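Local coordinates for protein glutathione S-transferase (Pseudomonas protegens, PDB 4IKH) that binds two molecules of glutathione and probably acts as a glutathione transferase, attaching the tripeptide through its thiol to electrophilic compounds, at residues A[58-63]-A[69-74]; A[33-38]-A[122-127]. All coordinates share one frame; numbering follows the deposited sequence.

Contact 1. Residues A[58-63]-A[69-74]; sequences DQMTPE and PNNKIP. With GSH (glutathione), chain B.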
ATOM      1  N   ASP A  58     -20.874   7.497  -9.940  1.00 67.20           N
ATOM      2  CA  ASP A  58     -21.364   7.368  -8.569  1.00 66.75           C
ATOM      3  C   ASP A  58     -20.269   7.556  -7.519  1.00 63.27           C
ATOM      4  O   ASP A  58     -20.558   7.823  -6.351  1.00 63.65           O
ATOM      5  CB  ASP A  58     -22.035   6.008  -8.358  1.00 73.09           C
ATOM      6  CG  ASP A  58     -23.402   5.925  -8.999  1.00 80.43           C
ATOM      7  OD1 ASP A  58     -23.949   6.980  -9.381  1.00 84.70           O
ATOM      8  OD2 ASP A  58     -23.932   4.799  -9.113  1.00 82.45           O
ATOM      9  N   GLN A  59     -19.014   7.411  -7.933  1.00 59.63           N
ATOM     10  CA  GLN A  59     -17.900   7.517  -6.998  1.00 55.32           C
ATOM     11  C   GLN A  59     -17.487   8.971  -6.762  1.00 53.68           C
ATOM     12  O   GLN A  59     -16.585   9.241  -5.965  1.00 46.68           O
ATOM     13  CB  GLN A  59     -16.701   6.684  -7.471  1.00 50.64           C
ATOM     14  CG  GLN A  59     -15.817   7.355  -8.524  1.00 48.68           C
ATOM     15  CD  GLN A  59     -16.308   7.133  -9.940  1.00 54.92           C
ATOM     16  OE1 GLN A  59     -17.503   6.956 -10.178  1.00 60.13           O
ATOM     17  NE2 GLN A  59     -15.381   7.136 -10.891  1.00 56.50           N
HETATM   18  N   MSE A  60     -18.160   9.898  -7.445  1.00 55.59           N
HETATM   19  CA  MSE A  60     -17.850  11.322  -7.338  1.00 54.18           C
HETATM   20  C   MSE A  60     -18.915  12.073  -6.539  1.00 57.32           C
HETATM   21  O   MSE A  60     -18.720  13.228  -6.169  1.00 57.17           O
HETATM   22  CB  MSE A  60     -17.699  11.941  -8.729  1.00 55.22           C
HETATM   23  CG  MSE A  60     -16.608  11.295  -9.573  1.00 56.72           C
HETATM   24 SE   MSE A  60     -14.824  11.604  -8.830  1.00 74.91          SE
HETATM   25  CE  MSE A  60     -13.825  10.346  -9.948  1.00 77.32           C
ATOM     26  N   THR A  61     -20.034  11.403  -6.275  1.00 62.52           N
ATOM     27  CA  THR A  61     -21.131  11.986  -5.506  1.00 60.94           C
ATOM     28  C   THR A  61     -20.686  12.269  -4.073  1.00 62.51           C
ATOM     29  O   THR A  61     -19.862  11.534  -3.521  1.00 64.56           O
ATOM     30  CB  THR A  61     -22.361  11.052  -5.483  1.00 59.82           C
ATOM     31  OG1 THR A  61     -22.046   9.847  -4.769  1.00 62.43           O
ATOM     32  CG2 THR A  61     -22.798  10.704  -6.905  1.00 57.13           C
ATOM     33  N   PRO A  62     -21.215  13.350  -3.472  1.00 61.99           N
ATOM     34  CA  PRO A  62     -20.919  13.693  -2.075  1.00 56.21           C
ATOM     35  C   PRO A  62     -21.248  12.534  -1.134  1.00 53.78           C
ATOM     36  O   PRO A  62     -20.564  12.343  -0.122  1.00 56.95           O
ATOM     37  CB  PRO A  62     -21.861  14.865  -1.804  1.00 61.23           C
ATOM     38  CG  PRO A  62     -22.043  15.510  -3.147  1.00 64.30           C
ATOM     39  CD  PRO A  62     -22.045  14.375  -4.134  1.00 64.07           C
ATOM     40  N   GLU A  63     -22.282  11.769  -1.475  1.00 46.84           N
ATOM     41  CA  GLU A  63     -22.690  10.615  -0.677  1.00 52.29           C
ATOM     42  C   GLU A  63     -21.585   9.557  -0.576  1.00 50.67           C
ATOM     43  O   GLU A  63     -21.331   9.021   0.508  1.00 44.88           O
ATOM     44  CB  GLU A  63     -23.972   9.987  -1.237  1.00 54.76           C
ATOM     45  CG  GLU A  63     -25.215  10.868  -1.125  1.00 60.24           C
ATOM     46  CD  GLU A  63     -25.467  11.688  -2.369  1.00 65.80           C
ATOM     47  OE1 GLU A  63     -24.488  12.118  -3.012  1.00 68.98           O
ATOM     48  OE2 GLU A  63     -26.651  11.901  -2.708  1.00 74.02           O
ATOM     49  N   PRO A  69     -13.230   9.492   0.705  1.00 37.13           N
ATOM     50  CA  PRO A  69     -12.826  10.824   0.223  1.00 36.28           C
ATOM     51  C   PRO A  69     -11.889  10.726  -0.970  1.00 37.27           C
ATOM     52  O   PRO A  69     -11.688  11.731  -1.644  1.00 30.96           O
ATOM     53  CB  PRO A  69     -12.062  11.428   1.407  1.00 39.80           C
ATOM     54  CG  PRO A  69     -12.317  10.534   2.573  1.00 36.77           C
ATOM     55  CD  PRO A  69     -12.752   9.209   2.070  1.00 34.03           C
ATOM     56  N   ASN A  70     -11.328   9.541  -1.233  1.00 30.65           N
ATOM     57  CA  ASN A  70     -10.421   9.367  -2.368  1.00 28.27           C
ATOM     58  C   ASN A  70     -11.177   9.077  -3.660  1.00 34.68           C
ATOM     59  O   ASN A  70     -10.564   8.809  -4.697  1.00 38.12           O
ATOM     60  CB  ASN A  70      -9.437   8.220  -2.091  1.00 34.31           C
ATOM     61  CG  ASN A  70      -8.263   8.206  -3.057  1.00 37.44           C
ATOM     62  OD1 ASN A  70      -7.821   9.254  -3.533  1.00 38.63           O
ATOM     63  ND2 ASN A  70      -7.749   7.011  -3.351  1.00 26.77           N
ATOM     64  N   ASN A  71     -12.508   9.123  -3.587  1.00 36.60           N
ATOM     65  CA  ASN A  71     -13.384   8.797  -4.723  1.00 38.46           C
ATOM     66  C   ASN A  71     -13.119   7.436  -5.367  1.00 37.65           C
ATOM     67  O   ASN A  71     -13.305   7.267  -6.569  1.00 40.93           O
ATOM     68  CB  ASN A  71     -13.436   9.918  -5.785  1.00 43.13           C
ATOM     69  CG  ASN A  71     -12.136  10.065  -6.585  1.00 49.08           C
ATOM     70  OD1 ASN A  71     -11.847   9.273  -7.489  1.00 51.28           O
ATOM     71  ND2 ASN A  71     -11.356  11.095  -6.262  1.00 44.59           N
ATOM     72  N   LYS A  72     -12.703   6.467  -4.579  1.00 37.10           N
ATOM     73  CA  LYS A  72     -12.450   5.141  -5.085  1.00 36.03           C
ATOM     74  C   LYS A  72     -13.057   3.983  -4.279  1.00 35.31           C
ATOM     75  O   LYS A  72     -13.077   4.005  -3.082  1.00 34.13           O
ATOM     76  CB  LYS A  72     -10.954   4.925  -5.212  1.00 32.15           C
ATOM     77  CG  LYS A  72     -10.273   5.745  -6.272  1.00 32.18           C
ATOM     78  CD  LYS A  72      -8.827   5.361  -6.345  1.00 38.07           C
ATOM     79  CE  LYS A  72      -7.992   6.426  -6.995  1.00 39.92           C
ATOM     80  NZ  LYS A  72      -7.846   6.135  -8.415  1.00 45.51           N
ATOM     81  N   ILE A  73     -13.502   2.952  -4.972  1.00 33.79           N
ATOM     82  CA  ILE A  73     -13.994   1.740  -4.329  1.00 37.36           C
ATOM     83  C   ILE A  73     -12.798   0.801  -4.129  1.00 37.30           C
ATOM     84  O   ILE A  73     -11.796   0.924  -4.839  1.00 36.33           O
ATOM     85  CB  ILE A  73     -15.113   1.054  -5.184  1.00 41.31           C
ATOM     86  CG1 ILE A  73     -14.603   0.668  -6.576  1.00 32.76           C
ATOM     87  CG2 ILE A  73     -16.327   1.960  -5.313  1.00 37.09           C
ATOM     88  CD1 ILE A  73     -14.117  -0.766  -6.674  1.00 37.22           C
ATOM     89  N   PRO A  74     -12.888  -0.148  -3.182  1.00 37.83           N
ATOM     90  CA  PRO A  74     -14.004  -0.433  -2.280  1.00 33.58           C
ATOM     91  C   PRO A  74     -14.012   0.456  -1.052  1.00 36.36           C
ATOM     92  O   PRO A  74     -12.989   1.033  -0.668  1.00 31.89           O
ATOM     93  CB  PRO A  74     -13.720  -1.867  -1.832  1.00 36.65           C
ATOM     94  CG  PRO A  74     -12.233  -1.958  -1.834  1.00 35.39           C
ATOM     95  CD  PRO A  74     -11.792  -1.123  -3.014  1.00 41.12           C
TER
HETATM   96  N1  GSH B 301      -5.500   1.780  -3.047  1.00 21.39           N
HETATM   97  CA1 GSH B 301      -6.893   1.685  -3.312  1.00 27.61           C
HETATM   98  C1  GSH B 301      -7.461   0.432  -2.709  1.00 32.21           C
HETATM   99  O11 GSH B 301      -6.738  -0.601  -2.618  1.00 27.98           O
HETATM  100  O12 GSH B 301      -8.663   0.391  -2.287  1.00 31.34           O
HETATM  101  CB1 GSH B 301      -7.119   1.647  -4.787  1.00 33.17           C
HETATM  102  CG1 GSH B 301      -8.628   1.620  -5.036  1.00 30.60           C
HETATM  103  CD1 GSH B 301      -8.933   1.803  -6.503  1.00 27.52           C
HETATM  104  OE1 GSH B 301      -8.044   2.030  -7.297  1.00 31.60           O
HETATM  105  N2  GSH B 301     -10.310   1.692  -6.972  1.00 30.29           N
HETATM  106  CA2 GSH B 301     -10.606   1.865  -8.358  1.00 33.01           C
HETATM  107  C2  GSH B 301     -11.592   3.017  -8.423  1.00 34.73           C
HETATM  108  O2  GSH B 301     -12.445   3.121  -7.536  1.00 35.21           O
HETATM  109  CB2 GSH B 301     -11.249   0.636  -8.924  1.00 35.54           C
HETATM  110  SG2 GSH B 301     -10.206  -0.803  -8.774  1.00 41.39           S
HETATM  111  N3  GSH B 301     -11.559   3.996  -9.492  1.00 36.35           N
HETATM  112  CA3 GSH B 301     -12.536   5.065  -9.507  1.00 46.48           C
HETATM  113  C3  GSH B 301     -11.874   6.344  -9.893  1.00 47.87           C
HETATM  114  O31 GSH B 301     -10.626   6.472  -9.772  1.00 48.91           O
HETATM  115  O32 GSH B 301     -12.573   7.291 -10.336  1.00 46.11           O

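Contact 2. Residues A[33-38]-A[122-127]; sequences GVKVSI and MFQMGG. With GSH (glutathione), chain B.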
ATOM      1  N   GLY A  33     -11.981  -4.189  -5.709  1.00 32.41           N
ATOM      2  CA  GLY A  33     -13.277  -4.467  -5.118  1.00 35.99           C
ATOM      3  C   GLY A  33     -13.468  -5.927  -4.740  1.00 40.07           C
ATOM      4  O   GLY A  33     -13.914  -6.244  -3.630  1.00 41.06           O
ATOM      5  N   VAL A  34     -13.129  -6.829  -5.654  1.00 37.14           N
ATOM      6  CA  VAL A  34     -13.314  -8.248  -5.374  1.00 43.61           C
ATOM      7  C   VAL A  34     -12.439  -8.723  -4.214  1.00 44.27           C
ATOM      8  O   VAL A  34     -12.715  -9.768  -3.631  1.00 46.92           O
ATOM      9  CB  VAL A  34     -13.113  -9.142  -6.621  1.00 46.80           C
ATOM     10  CG1 VAL A  34     -14.023  -8.689  -7.754  1.00 46.12           C
ATOM     11  CG2 VAL A  34     -11.665  -9.134  -7.068  1.00 46.52           C
ATOM     12  N   LYS A  35     -11.399  -7.962  -3.866  1.00 39.95           N
ATOM     13  CA  LYS A  35     -10.583  -8.304  -2.702  1.00 35.32           C
ATOM     14  C   LYS A  35     -11.477  -8.432  -1.475  1.00 40.17           C
ATOM     15  O   LYS A  35     -11.365  -9.386  -0.695  1.00 41.01           O
ATOM     16  CB  LYS A  35      -9.529  -7.225  -2.419  1.00 34.48           C
ATOM     17  CG  LYS A  35      -8.352  -7.113  -3.403  1.00 30.25           C
ATOM     18  CD  LYS A  35      -7.421  -5.964  -2.898  1.00 28.85           C
ATOM     19  CE  LYS A  35      -6.304  -5.618  -3.870  1.00 29.21           C
ATOM     20  NZ  LYS A  35      -5.627  -4.335  -3.463  1.00 31.54           N
ATOM     21  N   VAL A  36     -12.366  -7.452  -1.317  1.00 41.51           N
ATOM     22  CA  VAL A  36     -13.204  -7.332  -0.129  1.00 37.53           C
ATOM     23  C   VAL A  36     -14.428  -8.260  -0.158  1.00 38.59           C
ATOM     24  O   VAL A  36     -14.790  -8.841   0.867  1.00 43.08           O
ATOM     25  CB  VAL A  36     -13.637  -5.863   0.079  1.00 37.38           C
ATOM     26  CG1 VAL A  36     -14.618  -5.743   1.226  1.00 40.23           C
ATOM     27  CG2 VAL A  36     -12.409  -4.990   0.335  1.00 27.84           C
ATOM     28  N   SER A  37     -15.060  -8.407  -1.321  1.00 38.91           N
ATOM     29  CA  SER A  37     -16.197  -9.323  -1.447  1.00 43.39           C
ATOM     30  C   SER A  37     -15.739 -10.762  -1.298  1.00 49.50           C
ATOM     31  O   SER A  37     -16.427 -11.576  -0.684  1.00 52.92           O
ATOM     32  CB  SER A  37     -16.942  -9.127  -2.771  1.00 37.88           C
ATOM     33  OG  SER A  37     -16.052  -9.122  -3.869  1.00 42.10           O
ATOM     34  N   ILE A  38     -14.572 -11.078  -1.852  1.00 47.51           N
ATOM     35  CA  ILE A  38     -13.982 -12.396  -1.636  1.00 49.68           C
ATOM     36  C   ILE A  38     -13.695 -12.607  -0.155  1.00 51.05           C
ATOM     37  O   ILE A  38     -14.009 -13.659   0.394  1.00 53.46           O
ATOM     38  CB  ILE A  38     -12.700 -12.590  -2.459  1.00 45.86           C
ATOM     39  CG1 ILE A  38     -13.053 -12.873  -3.917  1.00 54.13           C
ATOM     40  CG2 ILE A  38     -11.847 -13.712  -1.886  1.00 40.66           C
ATOM     41  CD1 ILE A  38     -11.851 -13.049  -4.805  1.00 62.52           C
HETATM   42  N   MSE A 122       1.482  -5.367   1.783  1.00 35.68           N
HETATM   43  CA  MSE A 122       2.034  -4.070   1.370  1.00 28.54           C
HETATM   44  C   MSE A 122       2.691  -4.161  -0.004  1.00 31.41           C
HETATM   45  O   MSE A 122       2.565  -3.251  -0.817  1.00 28.90           O
HETATM   46  CB  MSE A 122       3.037  -3.556   2.396  1.00 22.60           C
HETATM   47  CG  MSE A 122       2.410  -3.207   3.707  1.00 28.46           C
HETATM   48 SE   MSE A 122       1.062  -1.801   3.479  1.00 42.43          SE
HETATM   49  CE  MSE A 122       0.773  -1.540   5.381  1.00 34.18           C
ATOM     50  N   PHE A 123       3.397  -5.261  -0.257  1.00 30.95           N
ATOM     51  CA  PHE A 123       3.963  -5.538  -1.579  1.00 28.87           C
ATOM     52  C   PHE A 123       2.901  -5.434  -2.669  1.00 22.82           C
ATOM     53  O   PHE A 123       3.159  -4.892  -3.745  1.00 24.71           O
ATOM     54  CB  PHE A 123       4.613  -6.927  -1.577  1.00 28.82           C
ATOM     55  CG  PHE A 123       5.070  -7.403  -2.932  1.00 32.98           C
ATOM     56  CD1 PHE A 123       6.271  -6.962  -3.469  1.00 32.17           C
ATOM     57  CD2 PHE A 123       4.319  -8.331  -3.645  1.00 33.50           C
ATOM     58  CE1 PHE A 123       6.716  -7.427  -4.708  1.00 29.91           C
ATOM     59  CE2 PHE A 123       4.746  -8.801  -4.889  1.00 29.86           C
ATOM     60  CZ  PHE A 123       5.942  -8.339  -5.425  1.00 30.23           C
ATOM     61  N   GLN A 124       1.708  -5.955  -2.395  1.00 29.36           N
ATOM     62  CA  GLN A 124       0.602  -5.848  -3.342  1.00 24.52           C
ATOM     63  C   GLN A 124       0.083  -4.394  -3.408  1.00 26.88           C
ATOM     64  O   GLN A 124      -0.090  -3.836  -4.489  1.00 24.17           O
ATOM     65  CB  GLN A 124      -0.538  -6.764  -2.905  1.00 23.86           C
ATOM     66  CG  GLN A 124      -1.685  -6.843  -3.917  1.00 27.89           C
ATOM     67  CD  GLN A 124      -2.622  -5.638  -3.870  1.00 26.59           C
ATOM     68  OE1 GLN A 124      -3.088  -5.230  -2.802  1.00 26.58           O
ATOM     69  NE2 GLN A 124      -2.902  -5.061  -5.038  1.00 26.32           N
HETATM   70  N   MSE A 125      -0.192  -3.812  -2.243  1.00 31.58           N
HETATM   71  CA  MSE A 125      -0.740  -2.452  -2.152  1.00 30.15           C
HETATM   72  C   MSE A 125       0.107  -1.397  -2.843  1.00 25.69           C
HETATM   73  O   MSE A 125      -0.430  -0.506  -3.515  1.00 35.03           O
HETATM   74  CB  MSE A 125      -0.956  -2.075  -0.682  1.00 24.49           C
HETATM   75  CG  MSE A 125      -2.149  -2.818  -0.037  1.00 25.20           C
HETATM   76 SE   MSE A 125      -3.837  -2.390  -0.972  1.00 41.76          SE
HETATM   77  CE  MSE A 125      -3.918  -0.442  -0.439  1.00 21.62           C
ATOM     78  N   GLY A 126       1.423  -1.471  -2.660  1.00 27.35           N
ATOM     79  CA  GLY A 126       2.314  -0.448  -3.189  1.00 20.73           C
ATOM     80  C   GLY A 126       3.004  -0.825  -4.479  1.00 31.76           C
ATOM     81  O   GLY A 126       3.669  -0.001  -5.093  1.00 27.94           O
ATOM     82  N   GLY A 127       2.851  -2.071  -4.910  1.00 30.34           N
ATOM     83  CA  GLY A 127       3.572  -2.503  -6.094  1.00 25.69           C
ATOM     84  C   GLY A 127       2.662  -3.105  -7.130  1.00 26.20           C
ATOM     85  O   GLY A 127       2.459  -2.520  -8.193  1.00 24.63           O
TER
HETATM   86  N1  GSH B 301      -5.500   1.780  -3.047  1.00 21.39           N
HETATM   87  CA1 GSH B 301      -6.893   1.685  -3.312  1.00 27.61           C
HETATM   88  C1  GSH B 301      -7.461   0.432  -2.709  1.00 32.21           C
HETATM   89  O11 GSH B 301      -6.738  -0.601  -2.618  1.00 27.98           O
HETATM   90  O12 GSH B 301      -8.663   0.391  -2.287  1.00 31.34           O
HETATM   91  CB1 GSH B 301      -7.119   1.647  -4.787  1.00 33.17           C
HETATM   92  CG1 GSH B 301      -8.628   1.620  -5.036  1.00 30.60           C
HETATM   93  CD1 GSH B 301      -8.933   1.803  -6.503  1.00 27.52           C
HETATM   94  OE1 GSH B 301      -8.044   2.030  -7.297  1.00 31.60           O
HETATM   95  N2  GSH B 301     -10.310   1.692  -6.972  1.00 30.29           N
HETATM   96  CA2 GSH B 301     -10.606   1.865  -8.358  1.00 33.01           C
HETATM   97  C2  GSH B 301     -11.592   3.017  -8.423  1.00 34.73           C
HETATM   98  O2  GSH B 301     -12.445   3.121  -7.536  1.00 35.21           O
HETATM   99  CB2 GSH B 301     -11.249   0.636  -8.924  1.00 35.54           C
HETATM  100  SG2 GSH B 301     -10.206  -0.803  -8.774  1.00 41.39           S
HETATM  101  N3  GSH B 301     -11.559   3.996  -9.492  1.00 36.35           N
HETATM  102  CA3 GSH B 301     -12.536   5.065  -9.507  1.00 46.48           C
HETATM  103  C3  GSH B 301     -11.874   6.344  -9.893  1.00 47.87           C
HETATM  104  O31 GSH B 301     -10.626   6.472  -9.772  1.00 48.91           O
HETATM  105  O32 GSH B 301     -12.573   7.291 -10.336  1.00 46.11           O
HETATM  106  O   HOH W   1      -4.059  -2.480  -4.823  1.00 27.36           O

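Contact 1. Residues A[58-63]-A[69-74]
The side-chain amide of Asn71 is packed on both faces: the selenium of Met60, a selenomethionine, stands almost perpendicularly over one, with Met60 SE 3.8 Å from Asn71 CG. Against the other face lies a backbone carbonyl, Asn70 O being 2.8 Å from Asn71 CG. The second flat group, the Gln59 amide, turns its nitrogen to glutathione: Gln59 NE2 donates to O32 of the glycine carboxylate at 2.9 Å, nearly straight at 171°. Gln59 is folded back for this, its CG lodged between backbone N and carbonyl carbon (chi1 82°), which also brings Gln59 CG to 3.2 Å from Asn71 O, a carbon-to-oxygen approach. The other carboxylate oxygen is taken by Lys72, whose chain bends only at its last torsion and delivers NZ to GSH O31 at 3.1 Å. Ile73 then pairs with the tripeptide backbone like a strand: Ile73 N gives to GSH O2 at 2.8 Å, and Ile73 O receives from GSH N2 at 2.7 Å. The cis peptide before Pro74 marks this as the cis-proline loop of the thioredoxin-like domain. Between the segments the contact is van der Waals packing of carbon, selenium and oxygen; Gln59, Lys72 and the Ile73 backbone turn their polar groups to the ligand. The lysine would partly offset the carboxylate's charge, while the cysteinyl backbone is held by bonds that involve no side chain.

Contact 2. Residues A[33-38]-A[122-127]
Lys35 and Gln124 advance on each other from opposite directions between helices 31-43 and 111-140; within 33-38 and 122-127 the nearest CA atoms, those of Lys35 and Met125, are 11.5 Å apart. Lys35 spans its share by running straight beyond CG, so that only its end does the touching. Gln124 departs with CG anti to the backbone N (chi1 -174°) and then bends at the next torsion, turning the oxygen-and-nitrogen end of its amide to the arriving amine, which sits somewhat out of the amide plane. The resulting bond, Lys35 NZ to Gln124 OE1 at 2.8 Å, is far from linear with the carbonyl: the C=O...N angle is 104° and the donor is tilted 33° from the carbonyl plane. One water joins the two groups a second time, accepting from Lys35 NZ at 2.8 Å and from Gln124 NE2 at 2.8 Å, which fixes the rotation of the amide. Met125 starts alongside but curls through two bends, bringing its selenium (it is a selenomethionine) to 3.6 Å from Lys35 NZ and its CE to 3.6 Å from GSH O11. Asn32 and Ser92 supply further oxygen acceptors to NZ, and Trp191 of helix 183-196 packs on both Lys35 and Gln124. Lys35 NZ stays 4.0 Å from GSH O11, so any pull on the gamma-glutamyl carboxylate is probably electrostatic. This is the domain interface of the glutathione transferase fold, where the first helix of the thioredoxin-like domain faces a long helix of the all-helical domain beside the glutathione cleft.

Overall arrangement
Contact 1 lies about 16 Å from the centre of the chain (centre to centre) yet is largely buried, with Met60 at its exposed side, and joins the turn before helix 62-65 to the loop after it; contact 2 is central, about 3 Å from that point, and joins two helices of different domains. Their centres are about 18 Å apart, yet they meet where Pro74 CG packs on Val36 CG2 at 3.7 Å. One glutathione bridges them: contact 1 grips its glycine end and cysteinyl backbone by direct bonds, whereas contact 2 borders the gamma-glutamyl carboxylate without a direct bond. Both also reach the second subunit, Asn70 of one chain packing on Phe123 of the other.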